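Local coordinates for protein alkaline phosphatase (Thermus thermophilus, PDB 7KWD) that probably hydrolyses phosphate monoesters as a homodimeric alkaline phosphatase that carries zinc and magnesium ions, at residues F369-E381 with M409-R423. Numbering follows the deposited sequence.
Sequences FRAMKGVDLEDAE and MAWAMVQRDAQKPDR
A salt-bridge network centred on Arg-423 and Glu-381, beside a small apolar core, joins the link between helices 362-373 and 379-391 to the end of helix 406-412 and the loop after it, away from the metal sites. Arg-423, extended from CG to NE, meets the carboxylate of Glu-381 end-on: NH2 bonds OE1 on its syn lone pair at 2.7 Å, and NH1 bonds OE2 at 2.9 Å, the two planes 36° apart. Its NH2 also donates to the backbone O of Asp-376 (3.1 Å), from above the carbonyl plane, while NH1 reaches Val-414 O and NE a water held by Asp-376 N. An arginine suits this place because its flat group can serve both chain segments at once. Glu-381 OE1 additionally accepts from the backbone N of Glu-378, the N-cap of helix 379-391. NE of Arg-416 lies over the centre of one face of the Arg-423 guanidinium; Arg-416 NH1 lies 3.0 Å from Glu-378 OE2 and uses its anti lone pair, while NE and NH2 hold Asp-422 OD2. In the apolar part, Met-413 projects CG between its backbone N and carbonyl carbon (chi1 66°), placing SD at the edge of the Phe-369 ring, 3.7 Å from CE2, a Met-aromatic contact. The bend at chi3 then brings its CE against Val-375 CG2 (3.6 Å), a fit for methionine's flexible thioether. The carboxylates of Glu-378, Glu-381 and Asp-422 probably balance the charge of the two neighbouring guanidinium groups, and the bonds to both oxygens of Glu-381 restrict that carboxylate's rotation.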
# COMPACT_ATOMS: atom_id res chain seq x y z
N PHE A 369 21.76 7.63 -18.77
CA PHE A 369 20.59 6.76 -18.74
C PHE A 369 20.83 5.44 -19.47
O PHE A 369 20.37 4.38 -19.01
CB PHE A 369 19.40 7.49 -19.33
CG PHE A 369 18.66 8.33 -18.34
CD1 PHE A 369 19.17 9.55 -17.96
CD2 PHE A 369 17.46 7.89 -17.78
CE1 PHE A 369 18.50 10.33 -17.04
CE2 PHE A 369 16.78 8.67 -16.86
CZ PHE A 369 17.31 9.89 -16.49
N ARG A 370 21.52 5.48 -20.62
CA ARG A 370 21.86 4.26 -21.33
C ARG A 370 22.72 3.35 -20.46
O ARG A 370 22.43 2.17 -20.30
CB ARG A 370 22.60 4.60 -22.63
CG ARG A 370 22.61 3.51 -23.73
CD ARG A 370 23.78 3.69 -24.73
NE ARG A 370 25.08 3.71 -24.04
CZ ARG A 370 25.62 2.64 -23.47
NH1 ARG A 370 25.00 1.47 -23.53
NH2 ARG A 370 26.79 2.72 -22.83
N ALA A 371 23.78 3.89 -19.90
CA ALA A 371 24.73 3.04 -19.21
C ALA A 371 24.24 2.57 -17.85
O ALA A 371 24.53 1.44 -17.45
CB ALA A 371 26.05 3.78 -19.05
N MET A 372 23.47 3.38 -17.14
CA MET A 372 23.14 3.08 -15.76
C MET A 372 21.69 2.68 -15.54
O MET A 372 21.40 2.02 -14.53
CB MET A 372 23.52 4.28 -14.88
CG MET A 372 25.05 4.47 -14.82
SD MET A 372 25.63 5.90 -13.87
CE MET A 372 26.02 7.05 -15.20
N LYS A 373 20.78 3.00 -16.47
CA LYS A 373 19.41 2.53 -16.41
C LYS A 373 18.99 1.59 -17.54
O LYS A 373 17.89 1.03 -17.45
CB LYS A 373 18.45 3.73 -16.38
CG LYS A 373 18.59 4.59 -15.10
CD LYS A 373 18.27 3.76 -13.84
CE LYS A 373 18.06 4.67 -12.60
NZ LYS A 373 18.30 3.87 -11.35
N GLY A 374 19.82 1.38 -18.56
CA GLY A 374 19.40 0.60 -19.71
C GLY A 374 18.29 1.25 -20.52
O GLY A 374 17.47 0.54 -21.11
N VAL A 375 18.24 2.57 -20.55
CA VAL A 375 17.15 3.34 -21.14
C VAL A 375 17.72 4.20 -22.26
O VAL A 375 18.80 4.78 -22.11
CB VAL A 375 16.45 4.23 -20.08
CG1 VAL A 375 15.63 5.36 -20.72
CG2 VAL A 375 15.56 3.38 -19.17
N ASP A 376 16.97 4.30 -23.36
CA ASP A 376 17.34 5.10 -24.53
C ASP A 376 16.39 6.29 -24.58
O ASP A 376 15.26 6.17 -25.08
CB ASP A 376 17.28 4.28 -25.82
CG ASP A 376 18.35 3.21 -25.88
OD1 ASP A 376 19.52 3.51 -25.53
OD2 ASP A 376 18.03 2.06 -26.28
N LEU A 377 16.84 7.42 -24.06
CA LEU A 377 16.02 8.61 -23.97
C LEU A 377 15.88 9.31 -25.32
O LEU A 377 16.83 9.36 -26.11
CB LEU A 377 16.63 9.58 -22.97
CG LEU A 377 16.38 9.32 -21.49
CD1 LEU A 377 17.06 10.44 -20.67
CD2 LEU A 377 14.90 9.26 -21.18
N GLU A 378 14.70 9.86 -25.56
CA GLU A 378 14.50 10.80 -26.63
C GLU A 378 15.17 12.13 -26.29
O GLU A 378 15.39 12.47 -25.12
CB GLU A 378 13.01 11.03 -26.86
CG GLU A 378 12.24 9.85 -27.42
CD GLU A 378 10.73 10.10 -27.43
OE1 GLU A 378 10.35 11.28 -27.59
OE2 GLU A 378 9.94 9.14 -27.28
N ASP A 379 15.46 12.91 -27.35
CA ASP A 379 16.02 14.25 -27.17
C ASP A 379 15.21 15.07 -26.17
O ASP A 379 15.77 15.66 -25.25
CB ASP A 379 16.08 15.00 -28.51
CG ASP A 379 16.87 14.26 -29.56
OD1 ASP A 379 16.48 14.34 -30.74
OD2 ASP A 379 17.87 13.62 -29.21
N ALA A 380 13.89 15.14 -26.36
CA ALA A 380 13.12 16.02 -25.49
C ALA A 380 13.18 15.56 -24.03
O ALA A 380 12.97 16.38 -23.12
CB ALA A 380 11.66 16.09 -25.93
N GLU A 381 13.43 14.27 -23.80
CA GLU A 381 13.47 13.76 -22.43
C GLU A 381 14.80 14.12 -21.79
O GLU A 381 14.83 14.62 -20.66
CB GLU A 381 13.24 12.24 -22.44
CG GLU A 381 11.81 11.84 -22.92
CD GLU A 381 11.66 10.35 -23.13
OE1 GLU A 381 12.66 9.72 -23.55
OE2 GLU A 381 10.55 9.82 -22.90
N MET A 409 13.79 13.16 -13.59
CA MET A 409 14.50 12.03 -14.18
C MET A 409 13.58 10.82 -14.32
O MET A 409 13.58 10.14 -15.35
CB MET A 409 15.73 11.70 -13.32
CG MET A 409 16.80 12.80 -13.39
SD MET A 409 18.17 12.61 -12.25
CE MET A 409 19.12 11.31 -13.05
N ALA A 410 12.76 10.55 -13.30
CA ALA A 410 11.91 9.38 -13.36
C ALA A 410 10.89 9.52 -14.47
O ALA A 410 10.68 8.60 -15.27
CB ALA A 410 11.22 9.16 -12.02
N TRP A 411 10.28 10.71 -14.58
CA TRP A 411 9.33 10.96 -15.65
C TRP A 411 10.00 10.98 -17.01
O TRP A 411 9.37 10.60 -18.01
CB TRP A 411 8.61 12.28 -15.40
CG TRP A 411 7.43 12.15 -14.50
CD1 TRP A 411 7.35 12.49 -13.18
CD2 TRP A 411 6.13 11.65 -14.86
NE1 TRP A 411 6.09 12.23 -12.70
CE2 TRP A 411 5.33 11.71 -13.72
CE3 TRP A 411 5.59 11.14 -16.05
CZ2 TRP A 411 4.00 11.29 -13.72
CZ3 TRP A 411 4.28 10.73 -16.05
CH2 TRP A 411 3.50 10.79 -14.89
N ALA A 412 11.26 11.38 -17.07
CA ALA A 412 11.98 11.36 -18.34
C ALA A 412 12.10 9.94 -18.89
O ALA A 412 12.14 9.77 -20.12
CB ALA A 412 13.36 12.01 -18.15
N MET A 413 12.14 8.92 -18.02
CA MET A 413 12.25 7.54 -18.46
C MET A 413 10.94 6.77 -18.28
O MET A 413 10.95 5.56 -18.02
CB MET A 413 13.39 6.83 -17.74
CG MET A 413 13.21 6.65 -16.24
SD MET A 413 14.69 5.87 -15.55
CE MET A 413 14.39 4.15 -15.89
N VAL A 414 9.81 7.46 -18.43
CA VAL A 414 8.51 6.81 -18.32
C VAL A 414 8.31 5.85 -19.48
O VAL A 414 8.84 6.05 -20.58
CB VAL A 414 7.41 7.88 -18.26
CG1 VAL A 414 7.38 8.67 -19.55
CG2 VAL A 414 6.04 7.29 -18.04
N GLN A 415 7.56 4.79 -19.22
CA GLN A 415 7.03 3.91 -20.24
C GLN A 415 6.38 4.70 -21.36
O GLN A 415 5.57 5.61 -21.13
CB GLN A 415 5.99 2.98 -19.61
CG GLN A 415 5.48 1.83 -20.50
CD GLN A 415 4.17 1.21 -19.99
OE1 GLN A 415 3.82 1.34 -18.81
NE2 GLN A 415 3.45 0.55 -20.88
N ARG A 416 6.72 4.34 -22.59
CA ARG A 416 6.12 4.92 -23.79
C ARG A 416 5.32 3.92 -24.61
O ARG A 416 4.33 4.29 -25.24
CB ARG A 416 7.21 5.52 -24.69
CG ARG A 416 8.05 6.61 -24.08
CD ARG A 416 9.23 6.92 -24.98
NE ARG A 416 10.13 5.77 -25.04
CZ ARG A 416 11.16 5.64 -25.88
NH1 ARG A 416 11.45 6.60 -26.76
NH2 ARG A 416 11.91 4.55 -25.82
N ASP A 417 5.72 2.65 -24.60
CA ASP A 417 5.09 1.63 -25.42
C ASP A 417 3.94 1.02 -24.62
O ASP A 417 4.16 0.18 -23.75
CB ASP A 417 6.13 0.59 -25.82
CG ASP A 417 5.61 -0.43 -26.80
OD1 ASP A 417 4.38 -0.66 -26.88
OD2 ASP A 417 6.47 -1.03 -27.47
N ALA A 418 2.72 1.43 -24.95
CA ALA A 418 1.56 0.98 -24.19
C ALA A 418 1.23 -0.49 -24.42
O ALA A 418 0.47 -1.05 -23.65
CB ALA A 418 0.35 1.83 -24.55
N GLN A 419 1.78 -1.12 -25.47
CA GLN A 419 1.47 -2.51 -25.75
C GLN A 419 2.33 -3.43 -24.90
O GLN A 419 1.89 -4.51 -24.50
CB GLN A 419 1.69 -2.85 -27.23
CG GLN A 419 0.80 -2.08 -28.20
CD GLN A 419 -0.66 -2.04 -27.77
OE1 GLN A 419 -1.32 -0.99 -27.84
NE2 GLN A 419 -1.18 -3.18 -27.31
N LYS A 420 3.57 -3.02 -24.67
CA LYS A 420 4.56 -3.78 -23.91
C LYS A 420 5.59 -2.79 -23.36
O LYS A 420 6.21 -2.06 -24.14
CB LYS A 420 5.22 -4.83 -24.79
CG LYS A 420 5.89 -5.94 -24.02
CD LYS A 420 6.28 -7.07 -24.97
CE LYS A 420 7.01 -8.22 -24.28
NZ LYS A 420 7.63 -9.17 -25.25
N PRO A 421 5.75 -2.70 -22.04
CA PRO A 421 6.68 -1.71 -21.48
C PRO A 421 8.05 -1.77 -22.14
O PRO A 421 8.67 -2.84 -22.23
CB PRO A 421 6.74 -2.07 -19.99
CG PRO A 421 5.36 -2.53 -19.68
CD PRO A 421 4.87 -3.26 -20.98
N ASP A 422 8.49 -0.62 -22.65
CA ASP A 422 9.87 -0.44 -23.08
C ASP A 422 10.75 0.07 -21.95
O ASP A 422 11.97 -0.08 -22.01
CB ASP A 422 9.95 0.54 -24.25
CG ASP A 422 9.31 1.90 -23.96
OD1 ASP A 422 8.26 1.97 -23.26
OD2 ASP A 422 9.86 2.91 -24.46
N ARG A 423 10.14 0.68 -20.95
CA ARG A 423 10.80 1.10 -19.72
C ARG A 423 9.88 0.72 -18.57
O ARG A 423 8.69 0.46 -18.78
CB ARG A 423 11.08 2.61 -19.74
CG ARG A 423 11.66 3.08 -21.07
CD ARG A 423 11.34 4.53 -21.22
NE ARG A 423 12.16 5.17 -22.23
CZ ARG A 423 12.01 6.45 -22.56
NH1 ARG A 423 11.07 7.17 -21.97
NH2 ARG A 423 12.79 6.99 -23.48
O HOH W 1 14.28 3.20 -23.45